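Local structure of glucose-6-phosphate 1-dehydrogenase (Mycobacterium avium, 4LGV) at residues L32-I38 with H62-A68; E55-E61 with R99-R103; T47-R53 with V413-E417. The protein probably catalyses the NADP-dependent oxidation of glucose 6-phosphate to 6-phosphogluconolactone, the entry step of the pentose phosphate pathway. All blocks are in the same frame, centred on the assembly; numbering follows the deposited sequence.

Contact 1 of 3, residues L32-I38 with H62-A68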
loop_
_atom_site.group_PDB
_atom_site.type_symbol
_atom_site.label_atom_id
_atom_site.label_comp_id
_atom_site.label_asym_id
_atom_site.label_seq_id
_atom_site.Cartn_x
_atom_site.Cartn_y
_atom_site.Cartn_z
ATOM N N LEU A 32 36.979 6.060 35.963
ATOM C CA LEU A 32 36.897 6.311 37.391
ATOM C C LEU A 32 35.472 6.544 37.711
ATOM O O LEU A 32 34.772 7.280 36.983
ATOM C CB LEU A 32 37.719 7.541 37.784
ATOM C CG LEU A 32 37.681 8.030 39.231
ATOM C CD1 LEU A 32 38.398 7.075 40.142
ATOM C CD2 LEU A 32 38.333 9.387 39.392
ATOM N N LEU A 33 34.996 5.906 38.776
ATOM C CA LEU A 33 33.603 6.039 39.168
ATOM C C LEU A 33 33.552 6.771 40.525
ATOM O O LEU A 33 34.112 6.291 41.522
ATOM C CB LEU A 33 32.938 4.665 39.271
ATOM C CG LEU A 33 31.482 4.648 39.772
ATOM C CD1 LEU A 33 30.564 5.464 38.887
ATOM C CD2 LEU A 33 30.950 3.219 39.834
ATOM N N VAL A 34 32.814 7.866 40.570
ATOM C CA VAL A 34 32.643 8.622 41.777
ATOM C C VAL A 34 31.162 8.654 42.139
ATOM O O VAL A 34 30.340 9.197 41.373
ATOM C CB VAL A 34 33.147 10.070 41.580
ATOM C CG1 VAL A 34 32.964 10.843 42.834
ATOM C CG2 VAL A 34 34.607 10.077 41.136
ATOM N N ILE A 35 30.814 8.122 43.319
ATOM C CA ILE A 35 29.403 7.979 43.696
ATOM C C ILE A 35 29.054 8.883 44.840
ATOM O O ILE A 35 29.496 8.647 45.958
ATOM C CB ILE A 35 29.077 6.525 44.151
ATOM C CG1 ILE A 35 29.380 5.556 43.034
ATOM C CG2 ILE A 35 27.610 6.385 44.536
ATOM C CD1 ILE A 35 29.321 4.095 43.413
ATOM N N PHE A 36 28.248 9.903 44.569
ATOM C CA PHE A 36 27.709 10.740 45.628
ATOM C C PHE A 36 26.465 10.087 46.163
ATOM O O PHE A 36 25.546 9.759 45.393
ATOM C CB PHE A 36 27.379 12.135 45.132
ATOM C CG PHE A 36 28.591 12.996 44.845
ATOM C CD1 PHE A 36 29.401 12.758 43.750
ATOM C CD2 PHE A 36 28.934 14.056 45.701
ATOM C CE1 PHE A 36 30.525 13.550 43.497
ATOM C CE2 PHE A 36 30.052 14.855 45.447
ATOM C CZ PHE A 36 30.850 14.604 44.343
ATOM N N GLY A 37 26.432 9.894 47.484
ATOM C CA GLY A 37 25.268 9.303 48.171
ATOM C C GLY A 37 25.454 7.823 48.508
ATOM O O GLY A 37 24.497 7.095 48.641
ATOM N N ILE A 38 26.699 7.411 48.697
ATOM C CA ILE A 38 27.067 5.992 48.835
ATOM C C ILE A 38 26.552 5.357 50.132
ATOM O O ILE A 38 26.488 4.127 50.237
ATOM C CB ILE A 38 28.600 5.829 48.705
ATOM C CG1 ILE A 38 28.997 4.391 48.496
ATOM C CG2 ILE A 38 29.293 6.355 49.941
ATOM C CD1 ILE A 38 28.597 3.836 47.173
ATOM N N HIS A 62 38.314 -0.277 37.308
ATOM C CA HIS A 62 38.736 1.049 37.691
ATOM C C HIS A 62 38.356 1.364 39.151
ATOM O O HIS A 62 37.429 0.783 39.699
ATOM C CB HIS A 62 38.117 2.089 36.729
ATOM C CG HIS A 62 38.590 1.953 35.314
ATOM N ND1 HIS A 62 37.813 1.397 34.316
ATOM C CD2 HIS A 62 39.800 2.200 34.755
ATOM C CE1 HIS A 62 38.511 1.355 33.188
ATOM N NE2 HIS A 62 39.722 1.827 33.436
ATOM N N PRO A 63 39.064 2.298 39.780
ATOM C CA PRO A 63 38.729 2.690 41.127
ATOM C C PRO A 63 37.338 3.355 41.291
ATOM O O PRO A 63 36.763 3.922 40.336
ATOM C CB PRO A 63 39.850 3.668 41.491
ATOM C CG PRO A 63 40.949 3.430 40.470
ATOM C CD PRO A 63 40.203 3.070 39.238
ATOM N N ILE A 64 36.814 3.227 42.499
ATOM C CA ILE A 64 35.530 3.752 42.865
ATOM C C ILE A 64 35.693 4.569 44.106
ATOM O O ILE A 64 36.175 4.074 45.114
ATOM C CB ILE A 64 34.523 2.646 43.166
ATOM C CG1 ILE A 64 34.423 1.697 41.974
ATOM C CG2 ILE A 64 33.156 3.279 43.442
ATOM C CD1 ILE A 64 33.581 0.481 42.257
ATOM N N ILE A 65 35.285 5.831 44.035
ATOM C CA ILE A 65 35.331 6.737 45.194
ATOM C C ILE A 65 33.908 6.971 45.664
ATOM O O ILE A 65 33.107 7.524 44.927
ATOM C CB ILE A 65 35.971 8.073 44.801
ATOM C CG1 ILE A 65 37.382 7.851 44.308
ATOM C CG2 ILE A 65 35.957 9.029 45.970
ATOM C CD1 ILE A 65 38.036 9.096 43.790
ATOM N N GLY A 66 33.595 6.531 46.877
ATOM C CA GLY A 66 32.331 6.831 47.523
ATOM C C GLY A 66 32.385 8.155 48.254
ATOM O O GLY A 66 33.374 8.444 48.952
ATOM N N VAL A 67 31.307 8.950 48.121
ATOM C CA VAL A 67 31.180 10.231 48.811
ATOM C C VAL A 67 29.851 10.351 49.557
ATOM O O VAL A 67 28.814 9.995 49.032
ATOM C CB VAL A 67 31.272 11.404 47.827
ATOM C CG1 VAL A 67 31.204 12.720 48.563
ATOM C CG2 VAL A 67 32.557 11.353 46.998
ATOM N N ALA A 68 29.912 10.813 50.805
ATOM C CA ALA A 68 28.736 11.046 51.613
ATOM C C ALA A 68 29.073 11.991 52.791
ATOM O O ALA A 68 30.245 12.235 53.076
ATOM C CB ALA A 68 28.172 9.723 52.113
#
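Leu33 and Ile35 make the ladder between strands 32-36 and 64-68, each using both its N-H and its carbonyl. Leu33 N donates to Pro63 O (3.1 Å) and Leu33 O takes the N-H of Ile65 (2.8 Å); Ile35 N then reaches Ile65 O and Ile35 O receives Val67 N, the usual zigzag of a parallel pair. Val67 O ends the series by accepting Gly37 N at 2.8 Å and, weakly, Ile38 N. Gly37 has a backbone with positive phi (101°) that would press a beta carbon against the preceding carbonyl oxygen.

Two CA-H···O contacts accompany them, Ile64 CA to Leu33 O (3.2 Å) and Val34 CA to Ile65 O.

Apolar contacts cover both faces. On one, Phe36 and Val67 run side by side, and Val67 CB sits over one ring face of Phe36, displaced toward its rim; Val67 CG1, anti to the backbone N (chi1 -177°), is the methyl that meets Phe36 CD2, at 3.9 Å. On the other face, Ile35 CD1 meets Ile64 CG2 at 3.9 Å. There Ile38 CG2 lies 3.9 Å from Gly66 CA. Leu32 CD1 packs across Pro63, touching its CB and carbonyl oxygen.

The strands belong to a beta-alpha-beta unit with helix 41-56, in the Rossmann-type nucleotide-binding domain of this family. Strand 130-134 bonds to the other edge of 32-36, and Tyr117 and Leu120 of helix 114-123 cover Phe36. Directional peptide bonds thus set the parallel register, while side chains, aliphatic on both faces with Phe36 added beside Val67, contribute apolar packing.

Contact 2 of 3, residues E55-E61 with R99-R103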
loop_
_atom_site.group_PDB
_atom_site.type_symbol
_atom_site.label_atom_id
_atom_site.label_comp_id
_atom_site.label_asym_id
_atom_site.label_seq_id
_atom_site.Cartn_x
_atom_site.Cartn_y
_atom_site.Cartn_z
ATOM N N GLU A 55 31.577 -6.876 39.493
ATOM C CA GLU A 55 32.857 -7.448 39.917
ATOM C C GLU A 55 32.915 -8.937 39.699
ATOM O O GLU A 55 33.898 -9.455 39.181
ATOM C CB GLU A 55 33.112 -7.161 41.390
ATOM C CG GLU A 55 34.472 -7.605 41.887
ATOM C CD GLU A 55 35.557 -6.762 41.301
ATOM O OE1 GLU A 55 35.661 -5.578 41.673
ATOM O OE2 GLU A 55 36.289 -7.263 40.444
ATOM N N ARG A 56 31.871 -9.643 40.089
ATOM C CA ARG A 56 31.811 -11.059 39.800
ATOM C C ARG A 56 31.978 -11.400 38.317
ATOM O O ARG A 56 32.611 -12.374 37.986
ATOM C CB ARG A 56 30.500 -11.688 40.315
ATOM C CG ARG A 56 30.444 -13.208 40.083
ATOM C CD ARG A 56 29.274 -13.826 40.832
ATOM N NE ARG A 56 27.993 -13.322 40.316
ATOM C CZ ARG A 56 26.877 -13.113 41.026
ATOM N NH1 ARG A 56 26.825 -13.381 42.325
ATOM N NH2 ARG A 56 25.788 -12.652 40.403
ATOM N N ARG A 57 31.346 -10.629 37.444
ATOM C CA ARG A 57 31.456 -10.822 35.986
ATOM C C ARG A 57 32.769 -10.249 35.416
ATOM O O ARG A 57 32.961 -10.234 34.199
ATOM C CB ARG A 57 30.289 -10.135 35.277
ATOM C CG ARG A 57 28.956 -10.777 35.569
ATOM C CD ARG A 57 27.883 -10.376 34.564
ATOM N NE ARG A 57 27.465 -9.000 34.762
ATOM C CZ ARG A 57 26.529 -8.594 35.636
ATOM N NH1 ARG A 57 25.879 -9.455 36.411
ATOM N NH2 ARG A 57 26.239 -7.298 35.743
ATOM N N GLU A 58 33.637 -9.761 36.304
ATOM C CA GLU A 58 34.931 -9.180 35.941
ATOM C C GLU A 58 34.786 -7.947 35.050
ATOM O O GLU A 58 35.632 -7.678 34.244
ATOM C CB GLU A 58 35.838 -10.223 35.290
ATOM C CG GLU A 58 36.140 -11.410 36.218
ATOM C CD GLU A 58 36.916 -12.541 35.569
ATOM O OE1 GLU A 58 37.065 -12.581 34.332
ATOM O OE2 GLU A 58 37.366 -13.408 36.308
ATOM N N GLU A 59 33.726 -7.180 35.247
ATOM C CA GLU A 59 33.470 -5.994 34.451
ATOM C C GLU A 59 33.880 -4.665 35.121
ATOM O O GLU A 59 33.825 -3.630 34.480
ATOM C CB GLU A 59 32.006 -5.970 33.989
ATOM C CG GLU A 59 31.719 -7.019 32.908
ATOM C CD GLU A 59 30.221 -7.206 32.585
ATOM O OE1 GLU A 59 29.333 -6.945 33.415
ATOM O OE2 GLU A 59 29.913 -7.632 31.468
ATOM N N LEU A 60 34.325 -4.701 36.369
ATOM C CA LEU A 60 34.912 -3.506 37.020
ATOM C C LEU A 60 36.428 -3.513 36.838
ATOM O O LEU A 60 37.096 -4.502 37.156
ATOM C CB LEU A 60 34.615 -3.502 38.518
ATOM C CG LEU A 60 33.143 -3.367 38.948
ATOM C CD1 LEU A 60 33.049 -3.327 40.462
ATOM C CD2 LEU A 60 32.488 -2.127 38.368
ATOM N N GLU A 61 36.966 -2.426 36.302
ATOM C CA GLU A 61 38.408 -2.349 36.013
ATOM C C GLU A 61 39.063 -1.089 36.567
ATOM O O GLU A 61 40.227 -0.877 36.316
ATOM C CB GLU A 61 38.670 -2.393 34.490
ATOM C CG GLU A 61 38.100 -3.621 33.769
ATOM C CD GLU A 61 37.898 -3.464 32.250
ATOM O OE1 GLU A 61 37.679 -2.339 31.728
ATOM O OE2 GLU A 61 37.904 -4.513 31.582
ATOM N N ARG A 99 37.813 -8.142 46.071
ATOM C CA ARG A 99 38.228 -7.390 44.852
ATOM C C ARG A 99 37.504 -6.063 44.786
ATOM O O ARG A 99 38.097 -5.063 44.486
ATOM C CB ARG A 99 37.950 -8.145 43.574
ATOM C CG ARG A 99 38.971 -9.244 43.263
ATOM C CD ARG A 99 39.012 -9.524 41.766
ATOM N NE ARG A 99 37.684 -9.783 41.201
ATOM C CZ ARG A 99 37.079 -10.966 41.162
ATOM N NH1 ARG A 99 37.640 -12.037 41.691
ATOM N NH2 ARG A 99 35.890 -11.078 40.558
ATOM N N LEU A 100 36.229 -6.063 45.125
ATOM C CA LEU A 100 35.466 -4.828 45.091
ATOM C C LEU A 100 36.024 -3.862 46.145
ATOM O O LEU A 100 36.223 -2.696 45.859
ATOM C CB LEU A 100 33.981 -5.104 45.339
ATOM C CG LEU A 100 33.048 -3.891 45.498
ATOM C CD1 LEU A 100 33.148 -2.973 44.292
ATOM C CD2 LEU A 100 31.613 -4.379 45.685
ATOM N N ALA A 101 36.234 -4.341 47.361
ATOM C CA ALA A 101 36.773 -3.502 48.439
ATOM C C ALA A 101 38.099 -2.895 48.053
ATOM O O ALA A 101 38.354 -1.728 48.320
ATOM C CB ALA A 101 36.925 -4.316 49.694
ATOM N N GLY A 102 38.921 -3.673 47.366
ATOM C CA GLY A 102 40.204 -3.188 46.848
ATOM C C GLY A 102 40.143 -1.996 45.919
ATOM O O GLY A 102 41.126 -1.253 45.822
ATOM N N ARG A 103 39.003 -1.809 45.236
ATOM C CA ARG A 103 38.801 -0.677 44.326
ATOM C C ARG A 103 38.202 0.553 45.021
ATOM O O ARG A 103 38.210 1.652 44.462
ATOM C CB ARG A 103 37.804 -1.051 43.243
ATOM C CG ARG A 103 38.234 -2.199 42.407
ATOM C CD ARG A 103 37.222 -2.483 41.283
ATOM N NE ARG A 103 37.459 -3.826 40.801
ATOM C CZ ARG A 103 38.507 -4.209 40.070
ATOM N NH1 ARG A 103 39.435 -3.336 39.657
ATOM N NH2 ARG A 103 38.610 -5.505 39.717
HETATM O O HOH W 1 34.295 -13.616 39.665
#
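Glu55 holds two arginines of helix 94-103 at once, and its carboxylate is the dense part of this contact. Arg103 comes from the opposite direction and grips it side-on: Arg103 NE lies 2.7 Å from Glu55 OE1 and Arg103 NH2 3.0 Å from Glu55 OE2. Both bonds are nearly straight and use syn lone pairs, and the two flat groups are nearly coplanar, 11° apart. Arg99 approaches differently, with its guanidinium turned 74° from the carboxylate. Its NE meets Glu55 OE2 from above the carboxylate plane at 3.0 Å, while its NH2 reaches past to the backbone oxygen, Glu55 O, at 2.9 Å. Glu55 OE2 therefore takes two N-H groups. A turn about the CB-CG bond of Glu55 (chi2 69°) brings the carboxylate toward both arginines, whose charges would be expected to favour its ionised form.

Glu55 O has a second donor in Glu58 N, which arrives from the opposite face of the carbonyl plane. That bond is part of the Schellman motif closing helix 41-56, where Glu58 takes positive phi; Arg99 thus binds the same oxygen that serves the helix end. Beyond the turn the chain comes back past Arg103, and Leu60 O lies over one face of that guanidinium without making a hydrogen bond. Leu60 CD1 also packs on Leu100 CD1 (3.8 Å).

Toward solvent the contact thins. A water bridges Arg99 NH2 (3.1 Å) to Arg56 O, and the Arg56 guanidinium pairs instead with Glu90 through NH1. The carboxylate of exposed Glu58 stays near Arg99 without touching it: Glu58 OE2 is 5.1 Å from Arg99 NH2.

Contact 3 of 3, residues T47-R53 with V413-E417. With GOL (glycerol), chain F.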
loop_
_atom_site.group_PDB
_atom_site.type_symbol
_atom_site.label_atom_id
_atom_site.label_comp_id
_atom_site.label_asym_id
_atom_site.label_seq_id
_atom_site.Cartn_x
_atom_site.Cartn_y
_atom_site.Cartn_z
ATOM N N THR A 47 22.760 -0.266 44.672
ATOM C CA THR A 47 24.064 0.050 44.039
ATOM C C THR A 47 25.186 -0.894 44.445
ATOM O O THR A 47 25.926 -1.405 43.603
ATOM C CB THR A 47 24.503 1.494 44.294
ATOM O OG1 THR A 47 23.404 2.375 44.040
ATOM C CG2 THR A 47 25.656 1.846 43.439
ATOM N N PHE A 48 25.299 -1.163 45.742
ATOM C CA PHE A 48 26.313 -2.106 46.218
ATOM C C PHE A 48 26.203 -3.500 45.582
ATOM O O PHE A 48 27.205 -4.070 45.104
ATOM C CB PHE A 48 26.281 -2.230 47.712
ATOM C CG PHE A 48 26.929 -1.086 48.427
ATOM C CD1 PHE A 48 28.208 -0.712 48.134
ATOM C CD2 PHE A 48 26.259 -0.425 49.452
ATOM C CE1 PHE A 48 28.796 0.317 48.799
ATOM C CE2 PHE A 48 26.864 0.624 50.137
ATOM C CZ PHE A 48 28.131 0.998 49.799
ATOM N N ARG A 49 25.002 -4.037 45.554
ATOM C CA ARG A 49 24.749 -5.307 44.858
ATOM C C ARG A 49 25.137 -5.276 43.371
ATOM O O ARG A 49 25.779 -6.194 42.857
ATOM C CB ARG A 49 23.271 -5.663 44.988
ATOM C CG ARG A 49 22.976 -7.097 44.599
ATOM C CD ARG A 49 21.503 -7.291 44.300
ATOM N NE ARG A 49 21.270 -8.648 43.908
ATOM C CZ ARG A 49 20.073 -9.213 43.780
ATOM N NH1 ARG A 49 18.953 -8.508 43.982
ATOM N NH2 ARG A 49 20.000 -10.486 43.401
ATOM N N ALA A 50 24.783 -4.202 42.692
ATOM C CA ALA A 50 25.108 -4.044 41.269
ATOM C C ALA A 50 26.624 -3.987 41.030
ATOM O O ALA A 50 27.115 -4.674 40.145
ATOM C CB ALA A 50 24.455 -2.810 40.737
ATOM N N LEU A 51 27.359 -3.249 41.884
ATOM C CA LEU A 51 28.782 -3.228 41.780
ATOM C C LEU A 51 29.409 -4.611 42.046
ATOM O O LEU A 51 30.334 -5.067 41.338
ATOM C CB LEU A 51 29.364 -2.206 42.761
ATOM C CG LEU A 51 29.017 -0.752 42.461
ATOM C CD1 LEU A 51 29.476 0.143 43.600
ATOM C CD2 LEU A 51 29.652 -0.326 41.180
ATOM N N TYR A 52 28.890 -5.281 43.064
ATOM C CA TYR A 52 29.321 -6.645 43.395
ATOM C C TYR A 52 29.144 -7.559 42.196
ATOM O O TYR A 52 30.056 -8.368 41.860
ATOM C CB TYR A 52 28.548 -7.174 44.627
ATOM C CG TYR A 52 28.814 -8.605 44.942
ATOM C CD1 TYR A 52 29.907 -8.973 45.727
ATOM C CD2 TYR A 52 27.993 -9.625 44.442
ATOM C CE1 TYR A 52 30.209 -10.308 45.942
ATOM C CE2 TYR A 52 28.272 -10.969 44.688
ATOM C CZ TYR A 52 29.360 -11.291 45.438
ATOM O OH TYR A 52 29.623 -12.610 45.680
ATOM N N ARG A 53 27.985 -7.474 41.540
ATOM C CA ARG A 53 27.701 -8.380 40.390
ATOM C C ARG A 53 28.594 -8.068 39.200
ATOM O O ARG A 53 29.063 -8.957 38.498
ATOM C CB ARG A 53 26.226 -8.310 39.982
ATOM C CG ARG A 53 25.276 -8.902 41.020
ATOM C CD ARG A 53 23.824 -8.505 40.768
ATOM N NE ARG A 53 23.292 -8.927 39.471
ATOM C CZ ARG A 53 22.664 -10.079 39.240
ATOM N NH1 ARG A 53 22.428 -10.941 40.198
ATOM N NH2 ARG A 53 22.233 -10.342 38.021
ATOM N N VAL A 413 17.258 -5.914 39.919
ATOM C CA VAL A 413 18.726 -5.719 39.864
ATOM C C VAL A 413 19.339 -5.635 38.436
ATOM O O VAL A 413 20.289 -4.862 38.222
ATOM C CB VAL A 413 19.502 -6.762 40.675
ATOM C CG1 VAL A 413 19.372 -8.153 40.058
ATOM C CG2 VAL A 413 20.959 -6.323 40.772
ATOM N N ARG A 414 18.793 -6.416 37.491
ATOM C CA ARG A 414 19.346 -6.547 36.139
ATOM C C ARG A 414 19.273 -5.254 35.361
ATOM O O ARG A 414 20.275 -4.799 34.822
ATOM C CB ARG A 414 18.619 -7.659 35.408
ATOM C CG ARG A 414 18.962 -9.063 35.904
ATOM C CD ARG A 414 18.167 -10.107 35.114
ATOM N NE ARG A 414 18.311 -11.440 35.681
ATOM C CZ ARG A 414 17.946 -12.582 35.091
ATOM N NH1 ARG A 414 17.408 -12.615 33.857
ATOM N NH2 ARG A 414 18.153 -13.715 35.739
ATOM N N PRO A 415 18.124 -4.618 35.382
ATOM C CA PRO A 415 18.065 -3.305 34.778
ATOM C C PRO A 415 18.992 -2.310 35.383
ATOM O O PRO A 415 19.607 -1.507 34.670
ATOM C CB PRO A 415 16.617 -2.852 35.005
ATOM C CG PRO A 415 15.916 -3.983 35.713
ATOM C CD PRO A 415 16.783 -5.180 35.622
ATOM N N TYR A 416 19.082 -2.336 36.688
ATOM C CA TYR A 416 19.903 -1.377 37.368
ATOM C C TYR A 416 21.388 -1.530 37.023
ATOM O O TYR A 416 22.044 -0.561 36.640
ATOM C CB TYR A 416 19.660 -1.498 38.856
ATOM C CG TYR A 416 20.372 -0.445 39.593
ATOM C CD1 TYR A 416 19.849 0.837 39.704
ATOM C CD2 TYR A 416 21.609 -0.701 40.119
ATOM C CE1 TYR A 416 20.539 1.844 40.340
ATOM C CE2 TYR A 416 22.320 0.293 40.783
ATOM C CZ TYR A 416 21.780 1.573 40.894
ATOM O OH TYR A 416 22.471 2.530 41.588
ATOM N N GLU A 417 21.914 -2.735 37.071
ATOM C CA GLU A 417 23.314 -2.963 36.656
ATOM C C GLU A 417 23.568 -2.658 35.175
ATOM O O GLU A 417 24.638 -2.168 34.796
ATOM C CB GLU A 417 23.759 -4.398 36.990
ATOM C CG GLU A 417 23.040 -5.494 36.233
ATOM C CD GLU A 417 23.307 -6.901 36.775
ATOM O OE1 GLU A 417 24.101 -6.991 37.682
ATOM O OE2 GLU A 417 22.726 -7.907 36.298
HETATM C C1 GOL F . 20.672 -14.252 38.681
HETATM O O1 GOL F . 22.092 -14.035 38.677
HETATM C C2 GOL F . 20.084 -12.911 39.082
HETATM O O2 GOL F . 19.899 -12.178 37.897
HETATM C C3 GOL F . 18.757 -12.958 39.767
HETATM O O3 GOL F . 18.171 -11.660 39.600
#
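Glu417 OE1 is gripped by two arginines, one on helix 41-56 and one just past its end: Arg53 NE bonds it at 2.8 Å, and Arg57 adds a second salt bridge. Arg53 takes the carboxylate side-on, its NH2 reaching Glu417 OE2 at 3.0 Å; both oxygens are met on their syn sides, but the two planes are 34° apart. Val413 CG1 lies 3.9 Å above the centre of the Arg53 guanidinium and covers the Arg49 guanidinium in the same way. Placed between backbone N and carbonyl carbon (chi1 67°), this methyl reaches both flat groups. Glu90 pairs with Arg49 and Arg53.

A glycerol, probably from the crystallisation liquor, uses its O2 to link Arg53 NH2 (3.0 Å) and Arg414 NE (2.8 Å).

Toward the N-terminal end of segment 47-53 Ala50 CB abuts the ring edge of Tyr416, 3.6 Å from Tyr416 CD2, and Tyr416 OH comes within 2.6 Å of Thr47 OG1. Tyr416 OH also bonds Tyr133 OH, and Thr47 OG1 bonds Glu135.

The segments cross at -74° and join the nucleotide-binding domain to helix 413-424 of the C-terminal part, while Leu51 and Phe48 point away, onto strand 32-36 and helix 74-87 respectively.

In the fold
Helix 41-56 ties the three contacts together: it connects the strands of contact 1, its C-terminal end enters contact 2, and its middle forms contact 3. The centre of contact 1 is about 14 Å from those of contacts 2 and 3, which are about 12 Å apart. Leu51, from contact 3, touches the other two, with Leu51 CD1 4.0 Å from Ile35 CD1 and Leu51 O 3.3 Å from Leu60 CD1. Ile64 N probably bonds to Arg103 O (2.9 Å), tying the end of helix 94-103 to strand 64-68. Arg57 NH2 bridges to Glu417 OE1 at 2.9 Å, linking contacts 2 and 3. Glycerol lies at contact 3 and about 4 Å from the Arg56 side chain of contact 2.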